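Local structure of anaerobically-induced outer membrane porin OprE (Pseudomonas aeruginosa, 4FRX) at residues G268-G273 against N305-F310; S188-N193 against D262-S267. The protein probably acts as a porin, a beta-barrel channel of the OprD family that lets small solutes cross the outer membrane. All coordinates share one frame; numbering follows the deposited sequence.

Interaction 1 of 2, residues G268-G273 against N305-F310; sequences GYYGSG and NGDSDF
The carbonyl oxygen of D307 is the focus of this contact, met by three groups of the 268-273 segment. Y269 N donates a hydrogen bond to D307 O at 2.8 Å, with an N-H...O angle of 149°. G268 CA adds a CA-H...O contact to the same D307 O at 3.2 Å, and the ring of Y270 turns a face to it, with D307 O 3.6 Å above the ring plane and displaced toward the rim. The chain is drawn in closely beside this oxygen, G268 CA lying 3.8 Å from S308 CA, where the backbones form a single beta bridge. D307 CB lies over the same face, near ring atoms CE2 and CD2 of Y270, the closer pair, Y270 CE2 and D307 CB, being 3.5 Å apart. At the far end of the ring Y270 OH lies 3.3 Å from S308 CB and is hydrogen-bonded to E278 O. The D307 carboxylate is joined to the other segment by water: one molecule links its OD2 to Y270 O, and another gives Y269 O a good bond but OD1 a weak one. The contact thus joins the 268-273 loop, which follows strand 266-267, to the loop after barrel strand 295-305, with S308 OG and D307 N both bonded to D280 at the start of neighbouring strand 280-292.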
ATOM      1  N   GLY A 268     -13.400  -5.670  14.357  1.00  6.35           N
ATOM      2  CA  GLY A 268     -13.384  -4.607  15.342  1.00  7.42           C
ATOM      3  C   GLY A 268     -13.677  -5.279  16.675  1.00 13.22           C
ATOM      4  O   GLY A 268     -13.479  -6.484  16.812  1.00 12.00           O
ATOM      5  N   TYR A 269     -14.142  -4.514  17.656  1.00  9.74           N
ATOM      6  CA  TYR A 269     -14.588  -5.112  18.909  1.00  7.61           C
ATOM      7  C   TYR A 269     -15.873  -4.433  19.363  1.00 10.98           C
ATOM      8  O   TYR A 269     -15.928  -3.211  19.498  1.00 12.31           O
ATOM      9  CB  TYR A 269     -13.519  -5.081  20.010  1.00 10.02           C
ATOM     10  CG  TYR A 269     -14.008  -5.884  21.192  1.00 14.18           C
ATOM     11  CD1 TYR A 269     -14.109  -7.273  21.103  1.00 14.47           C
ATOM     12  CD2 TYR A 269     -14.444  -5.264  22.358  1.00 10.44           C
ATOM     13  CE1 TYR A 269     -14.599  -8.021  22.144  1.00  8.03           C
ATOM     14  CE2 TYR A 269     -14.940  -6.021  23.417  1.00 15.91           C
ATOM     15  CZ  TYR A 269     -15.019  -7.398  23.289  1.00 10.23           C
ATOM     16  OH  TYR A 269     -15.506  -8.184  24.316  1.00 15.03           O
ATOM     17  N   TYR A 270     -16.914  -5.226  19.578  1.00  8.35           N
ATOM     18  CA  TYR A 270     -18.251  -4.662  19.757  1.00 10.80           C
ATOM     19  C   TYR A 270     -18.893  -5.081  21.051  1.00 15.56           C
ATOM     20  O   TYR A 270     -20.108  -4.967  21.202  1.00 17.57           O
ATOM     21  CB  TYR A 270     -19.152  -5.056  18.573  1.00 15.91           C
ATOM     22  CG  TYR A 270     -18.568  -4.631  17.250  1.00 12.91           C
ATOM     23  CD1 TYR A 270     -17.609  -5.414  16.611  1.00 12.79           C
ATOM     24  CD2 TYR A 270     -18.940  -3.421  16.655  1.00  8.38           C
ATOM     25  CE1 TYR A 270     -17.054  -5.021  15.413  1.00 12.88           C
ATOM     26  CE2 TYR A 270     -18.382  -3.019  15.461  1.00 10.39           C
ATOM     27  CZ  TYR A 270     -17.441  -3.819  14.844  1.00 10.84           C
ATOM     28  OH  TYR A 270     -16.885  -3.442  13.639  1.00  8.97           O
ATOM     29  N   GLY A 271     -18.078  -5.570  21.981  1.00 11.82           N
ATOM     30  CA  GLY A 271     -18.570  -6.017  23.276  1.00 12.68           C
ATOM     31  C   GLY A 271     -18.985  -7.477  23.281  1.00 10.66           C
ATOM     32  O   GLY A 271     -19.248  -8.066  22.228  1.00 10.77           O
ATOM     33  N   SER A 272     -19.020  -8.069  24.472  1.00 10.60           N
ATOM     34  CA  SER A 272     -19.485  -9.449  24.639  1.00 15.91           C
ATOM     35  C   SER A 272     -18.776 -10.498  23.775  1.00 11.82           C
ATOM     36  O   SER A 272     -19.367 -11.526  23.434  1.00 19.17           O
ATOM     37  CB  SER A 272     -20.993  -9.519  24.374  1.00 24.14           C
ATOM     38  OG  SER A 272     -21.690  -8.645  25.243  1.00 23.77           O
ATOM     39  N   GLY A 273     -17.524 -10.241  23.411  1.00 11.19           N
ATOM     40  CA  GLY A 273     -16.763 -11.183  22.611  1.00 10.66           C
ATOM     41  C   GLY A 273     -17.066 -11.136  21.131  1.00 13.35           C
ATOM     42  O   GLY A 273     -16.613 -11.985  20.386  1.00 12.69           O
ATOM     43  N   ASN A 305     -10.170   5.561  17.175  1.00  5.68           N
ATOM     44  CA  ASN A 305     -11.368   5.508  18.027  1.00  6.00           C
ATOM     45  C   ASN A 305     -12.522   4.912  17.244  1.00 12.82           C
ATOM     46  O   ASN A 305     -12.525   4.955  16.005  1.00 11.49           O
ATOM     47  CB  ASN A 305     -11.747   6.911  18.513  1.00 11.97           C
ATOM     48  CG  ASN A 305     -10.813   7.430  19.593  1.00 12.95           C
ATOM     49  OD1 ASN A 305     -10.335   6.669  20.430  1.00 17.40           O
ATOM     50  ND2 ASN A 305     -10.574   8.733  19.595  1.00 14.52           N
ATOM     51  N   GLY A 306     -13.500   4.353  17.955  1.00  8.50           N
ATOM     52  CA  GLY A 306     -14.620   3.675  17.315  1.00  9.88           C
ATOM     53  C   GLY A 306     -14.539   2.164  17.505  1.00 12.59           C
ATOM     54  O   GLY A 306     -13.497   1.627  17.900  1.00 11.73           O
ATOM     55  N   ASP A 307     -15.629   1.473  17.194  1.00  8.03           N
ATOM     56  CA  ASP A 307     -15.708   0.031  17.390  1.00  8.66           C
ATOM     57  C   ASP A 307     -15.052  -0.823  16.305  1.00 14.98           C
ATOM     58  O   ASP A 307     -14.823  -2.006  16.518  1.00 11.77           O
ATOM     59  CB  ASP A 307     -17.168  -0.418  17.483  1.00  8.40           C
ATOM     60  CG  ASP A 307     -17.867   0.110  18.707  1.00 23.51           C
ATOM     61  OD1 ASP A 307     -17.173   0.465  19.687  1.00 26.62           O
ATOM     62  OD2 ASP A 307     -19.118   0.162  18.682  1.00 25.20           O
ATOM     63  N   SER A 308     -14.796  -0.262  15.128  1.00 10.84           N
ATOM     64  CA  SER A 308     -14.236  -1.093  14.056  1.00  6.57           C
ATOM     65  C   SER A 308     -12.756  -0.809  13.873  1.00 10.86           C
ATOM     66  O   SER A 308     -12.272   0.275  14.232  1.00  7.15           O
ATOM     67  CB  SER A 308     -14.974  -0.872  12.735  1.00  3.92           C
ATOM     68  OG  SER A 308     -14.418   0.230  12.026  1.00 10.12           O
ATOM     69  N   ASP A 309     -12.042  -1.797  13.341  1.00 14.78           N
ATOM     70  CA  ASP A 309     -10.684  -1.578  12.849  1.00 11.26           C
ATOM     71  C   ASP A 309     -10.715  -0.510  11.773  1.00  9.23           C
ATOM     72  O   ASP A 309     -11.768  -0.160  11.227  1.00 10.82           O
ATOM     73  CB  ASP A 309     -10.099  -2.849  12.226  1.00  8.36           C
ATOM     74  CG  ASP A 309      -9.920  -3.988  13.224  1.00 12.76           C
ATOM     75  OD1 ASP A 309     -10.162  -3.827  14.446  1.00  9.56           O
ATOM     76  OD2 ASP A 309      -9.519  -5.066  12.755  1.00 10.93           O
ATOM     77  N   PHE A 310      -9.553   0.031  11.468  1.00 12.48           N
ATOM     78  CA  PHE A 310      -9.456   0.942  10.350  1.00 10.29           C
ATOM     79  C   PHE A 310      -9.687   0.161   9.056  1.00 10.76           C
ATOM     80  O   PHE A 310      -8.995  -0.821   8.817  1.00  7.58           O
ATOM     81  CB  PHE A 310      -8.063   1.536  10.310  1.00  6.48           C
ATOM     82  CG  PHE A 310      -7.827   2.402   9.110  1.00  3.57           C
ATOM     83  CD1 PHE A 310      -8.386   3.671   9.036  1.00  9.76           C
ATOM     84  CD2 PHE A 310      -7.035   1.952   8.059  1.00  7.37           C
ATOM     85  CE1 PHE A 310      -8.161   4.486   7.935  1.00  5.04           C
ATOM     86  CE2 PHE A 310      -6.802   2.749   6.958  1.00  5.08           C
ATOM     87  CZ  PHE A 310      -7.369   4.028   6.896  1.00 10.00           C
TER
HETATM   88  O   HOH W   1     -16.900  -2.122  21.924  1.00 40.23           O
HETATM   89  O   HOH W   2     -20.312  -2.164  20.664  1.00 39.44           O

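Interaction 2 of 2, residues S188-N193 against D262-S267; sequences SSRDSN and DGYVSS
R190 lies across Y264 and reaches D262, and the close part of the contact is the aliphatic half of this arginine. Its CB sits over the centre of the Y264 ring in a CH-pi contact, 4.0 Å from R190 CB to the ring centroid and only 9° off the normal. R190 CG packs 3.6 Å from G263 O. The bend at chi2 (-69°) carries R190 CD to 3.9 Å from ring atom CE1 of Y264, and the guanidinium beyond it meets the D262 carboxylate. G263, just past helix 257-261, completes a Schellman motif with positive phi, and its lack of a side chain lets R190 CG and S188 O come close to this turn. R190 NH2 and D262 OD1 form a salt bridge of 3.1 Å, the donor meeting the oxygen from above the carboxylate plane; the companion bond from R190 NE to D262 OD2 is weak at 3.4 Å. R190 NH1 is used within its own loop, bonding S189 O and A187 O. At the looser margins water does the bridging: beside the exposed D262 one molecule ties S188 O to D262 O, and at the far end of the Y264 ring another lies between D191 O and Y264 OH. The guanidinium therefore shares its N-H groups between an acid on the other segment and carbonyls of its own loop, which probably fixes its rotation and pairs its charge at the protein surface.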
ATOM      1  N   SER A 188     -18.513 -17.970   4.132  1.00 23.31           N
ATOM      2  CA  SER A 188     -19.110 -16.853   4.856  1.00 28.60           C
ATOM      3  C   SER A 188     -18.604 -15.500   4.349  1.00 25.18           C
ATOM      4  O   SER A 188     -19.181 -14.457   4.662  1.00 22.22           O
ATOM      5  CB  SER A 188     -18.823 -16.980   6.356  1.00 34.92           C
ATOM      6  OG  SER A 188     -17.424 -16.947   6.614  1.00 36.84           O
ATOM      7  N   SER A 189     -17.519 -15.519   3.579  1.00 22.64           N
ATOM      8  CA  SER A 189     -16.916 -14.276   3.103  1.00 22.81           C
ATOM      9  C   SER A 189     -17.865 -13.500   2.200  1.00 19.23           C
ATOM     10  O   SER A 189     -18.735 -14.073   1.537  1.00 16.28           O
ATOM     11  CB  SER A 189     -15.613 -14.570   2.364  1.00 24.08           C
ATOM     12  OG  SER A 189     -15.866 -15.355   1.213  1.00 28.98           O
ATOM     13  N   ARG A 190     -17.702 -12.183   2.189  1.00 20.59           N
ATOM     14  CA  ARG A 190     -18.505 -11.331   1.326  1.00 23.34           C
ATOM     15  C   ARG A 190     -17.616 -10.285   0.689  1.00 21.79           C
ATOM     16  O   ARG A 190     -16.580  -9.904   1.238  1.00 19.28           O
ATOM     17  CB  ARG A 190     -19.631 -10.654   2.109  1.00 24.05           C
ATOM     18  CG  ARG A 190     -20.678 -11.618   2.652  1.00 26.19           C
ATOM     19  CD  ARG A 190     -21.509 -12.241   1.535  1.00 29.69           C
ATOM     20  NE  ARG A 190     -22.603 -13.067   2.053  1.00 30.98           N
ATOM     21  CZ  ARG A 190     -22.517 -14.375   2.275  1.00 35.23           C
ATOM     22  NH1 ARG A 190     -21.380 -15.027   2.042  1.00 28.50           N
ATOM     23  NH2 ARG A 190     -23.570 -15.036   2.738  1.00 34.76           N
ATOM     24  N   ASP A 191     -18.014  -9.821  -0.481  1.00 21.66           N
ATOM     25  CA  ASP A 191     -17.197  -8.848  -1.173  1.00 19.80           C
ATOM     26  C   ASP A 191     -18.069  -7.891  -1.955  1.00 17.91           C
ATOM     27  O   ASP A 191     -19.293  -7.954  -1.887  1.00 17.00           O
ATOM     28  CB  ASP A 191     -16.169  -9.547  -2.069  1.00 21.13           C
ATOM     29  CG  ASP A 191     -16.783 -10.639  -2.938  1.00 28.18           C
ATOM     30  OD1 ASP A 191     -17.934 -10.473  -3.389  1.00 26.47           O
ATOM     31  OD2 ASP A 191     -16.102 -11.662  -3.180  1.00 27.86           O
ATOM     32  N   SER A 192     -17.425  -6.991  -2.678  1.00 13.09           N
ATOM     33  CA  SER A 192     -18.136  -5.983  -3.435  1.00 20.66           C
ATOM     34  C   SER A 192     -17.367  -5.695  -4.704  1.00 16.97           C
ATOM     35  O   SER A 192     -16.131  -5.731  -4.708  1.00 20.94           O
ATOM     36  CB  SER A 192     -18.244  -4.710  -2.608  1.00 17.75           C
ATOM     37  OG  SER A 192     -18.786  -3.668  -3.385  1.00 21.13           O
ATOM     38  N   ASN A 193     -18.085  -5.407  -5.783  1.00 10.91           N
ATOM     39  CA  ASN A 193     -17.419  -5.104  -7.042  1.00 20.25           C
ATOM     40  C   ASN A 193     -17.507  -3.631  -7.432  1.00 17.01           C
ATOM     41  O   ASN A 193     -17.342  -3.285  -8.600  1.00 16.55           O
ATOM     42  CB  ASN A 193     -17.925  -6.009  -8.180  1.00 24.48           C
ATOM     43  CG  ASN A 193     -19.411  -5.842  -8.449  1.00 28.56           C
ATOM     44  OD1 ASN A 193     -20.065  -4.959  -7.893  1.00 33.78           O
ATOM     45  ND2 ASN A 193     -19.954  -6.702  -9.299  1.00 38.75           N
ATOM     46  N   ASP A 262     -25.768 -11.045   7.250  1.00 17.18           N
ATOM     47  CA  ASP A 262     -25.394 -11.825   6.067  1.00 17.85           C
ATOM     48  C   ASP A 262     -23.890 -11.751   5.781  1.00 26.59           C
ATOM     49  O   ASP A 262     -23.410 -12.293   4.793  1.00 20.89           O
ATOM     50  CB  ASP A 262     -26.183 -11.388   4.832  1.00 19.33           C
ATOM     51  CG  ASP A 262     -25.976 -12.327   3.647  1.00 31.25           C
ATOM     52  OD1 ASP A 262     -26.010 -13.564   3.844  1.00 32.93           O
ATOM     53  OD2 ASP A 262     -25.748 -11.833   2.524  1.00 39.59           O
ATOM     54  N   GLY A 263     -23.144 -11.082   6.648  1.00 17.24           N
ATOM     55  CA  GLY A 263     -21.704 -11.125   6.534  1.00 18.83           C
ATOM     56  C   GLY A 263     -21.051  -9.879   5.971  1.00 17.80           C
ATOM     57  O   GLY A 263     -19.850  -9.886   5.719  1.00 14.74           O
ATOM     58  N   TYR A 264     -21.813  -8.806   5.775  1.00 10.92           N
ATOM     59  CA  TYR A 264     -21.181  -7.541   5.380  1.00 12.13           C
ATOM     60  C   TYR A 264     -20.655  -6.817   6.616  1.00 14.55           C
ATOM     61  O   TYR A 264     -21.259  -5.858   7.100  1.00 10.91           O
ATOM     62  CB  TYR A 264     -22.117  -6.662   4.541  1.00 16.47           C
ATOM     63  CG  TYR A 264     -22.341  -7.257   3.167  1.00 15.60           C
ATOM     64  CD1 TYR A 264     -23.228  -8.309   2.992  1.00 20.82           C
ATOM     65  CD2 TYR A 264     -21.622  -6.805   2.062  1.00 14.69           C
ATOM     66  CE1 TYR A 264     -23.419  -8.887   1.755  1.00 29.25           C
ATOM     67  CE2 TYR A 264     -21.810  -7.374   0.806  1.00 22.25           C
ATOM     68  CZ  TYR A 264     -22.718  -8.415   0.666  1.00 27.40           C
ATOM     69  OH  TYR A 264     -22.933  -9.002  -0.557  1.00 28.50           O
ATOM     70  N   VAL A 265     -19.520  -7.297   7.114  1.00 11.81           N
ATOM     71  CA  VAL A 265     -18.996  -6.861   8.402  1.00 11.00           C
ATOM     72  C   VAL A 265     -17.506  -6.550   8.358  1.00 12.41           C
ATOM     73  O   VAL A 265     -16.774  -7.015   7.481  1.00 13.22           O
ATOM     74  CB  VAL A 265     -19.218  -7.931   9.491  1.00 14.35           C
ATOM     75  CG1 VAL A 265     -20.711  -8.099   9.817  1.00  8.38           C
ATOM     76  CG2 VAL A 265     -18.585  -9.270   9.071  1.00 17.50           C
ATOM     77  N   SER A 266     -17.068  -5.770   9.341  1.00 10.25           N
ATOM     78  CA  SER A 266     -15.664  -5.436   9.508  1.00  8.80           C
ATOM     79  C   SER A 266     -15.199  -6.017  10.826  1.00  7.92           C
ATOM     80  O   SER A 266     -15.965  -6.074  11.794  1.00  6.40           O
ATOM     81  CB  SER A 266     -15.509  -3.914   9.576  1.00 14.67           C
ATOM     82  OG  SER A 266     -14.245  -3.552  10.110  1.00 11.90           O
ATOM     83  N   SER A 267     -13.937  -6.421  10.886  1.00  8.32           N
ATOM     84  CA  SER A 267     -13.314  -6.709  12.170  1.00  8.30           C
ATOM     85  C   SER A 267     -13.298  -5.455  13.054  1.00  9.30           C
ATOM     86  O   SER A 267     -13.214  -4.329  12.568  1.00  7.34           O
ATOM     87  CB  SER A 267     -11.876  -7.213  11.970  1.00  9.89           C
ATOM     88  OG  SER A 267     -11.869  -8.473  11.319  1.00 21.79           O
TER
HETATM   89  O   HOH W   3     -21.942 -14.510   5.755  1.00 33.26           O
HETATM   90  O   HOH W   4     -21.816  -7.243  -2.666  1.00 38.94           O

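Interaction 2 and interaction 1 follow one another along the chain, interaction 2 closing at S267 and interaction 1 opening at G268, so a single loop, inserted between barrel strands 237-250 and 280-292, supplies one side of each. Their centres are about 16 Å apart, on the same side of the chain's centre. They touch where S267 O probably accepts a hydrogen bond from D309 N, with S308 packed against S266 beside it; the short strand 266-267, paired with 276-277, lies at this junction. The loop thereby contacts both the 188-193 loop and the 305-310 loop, consistent with the inward-folded loops that narrow the channels of OprD-family porins.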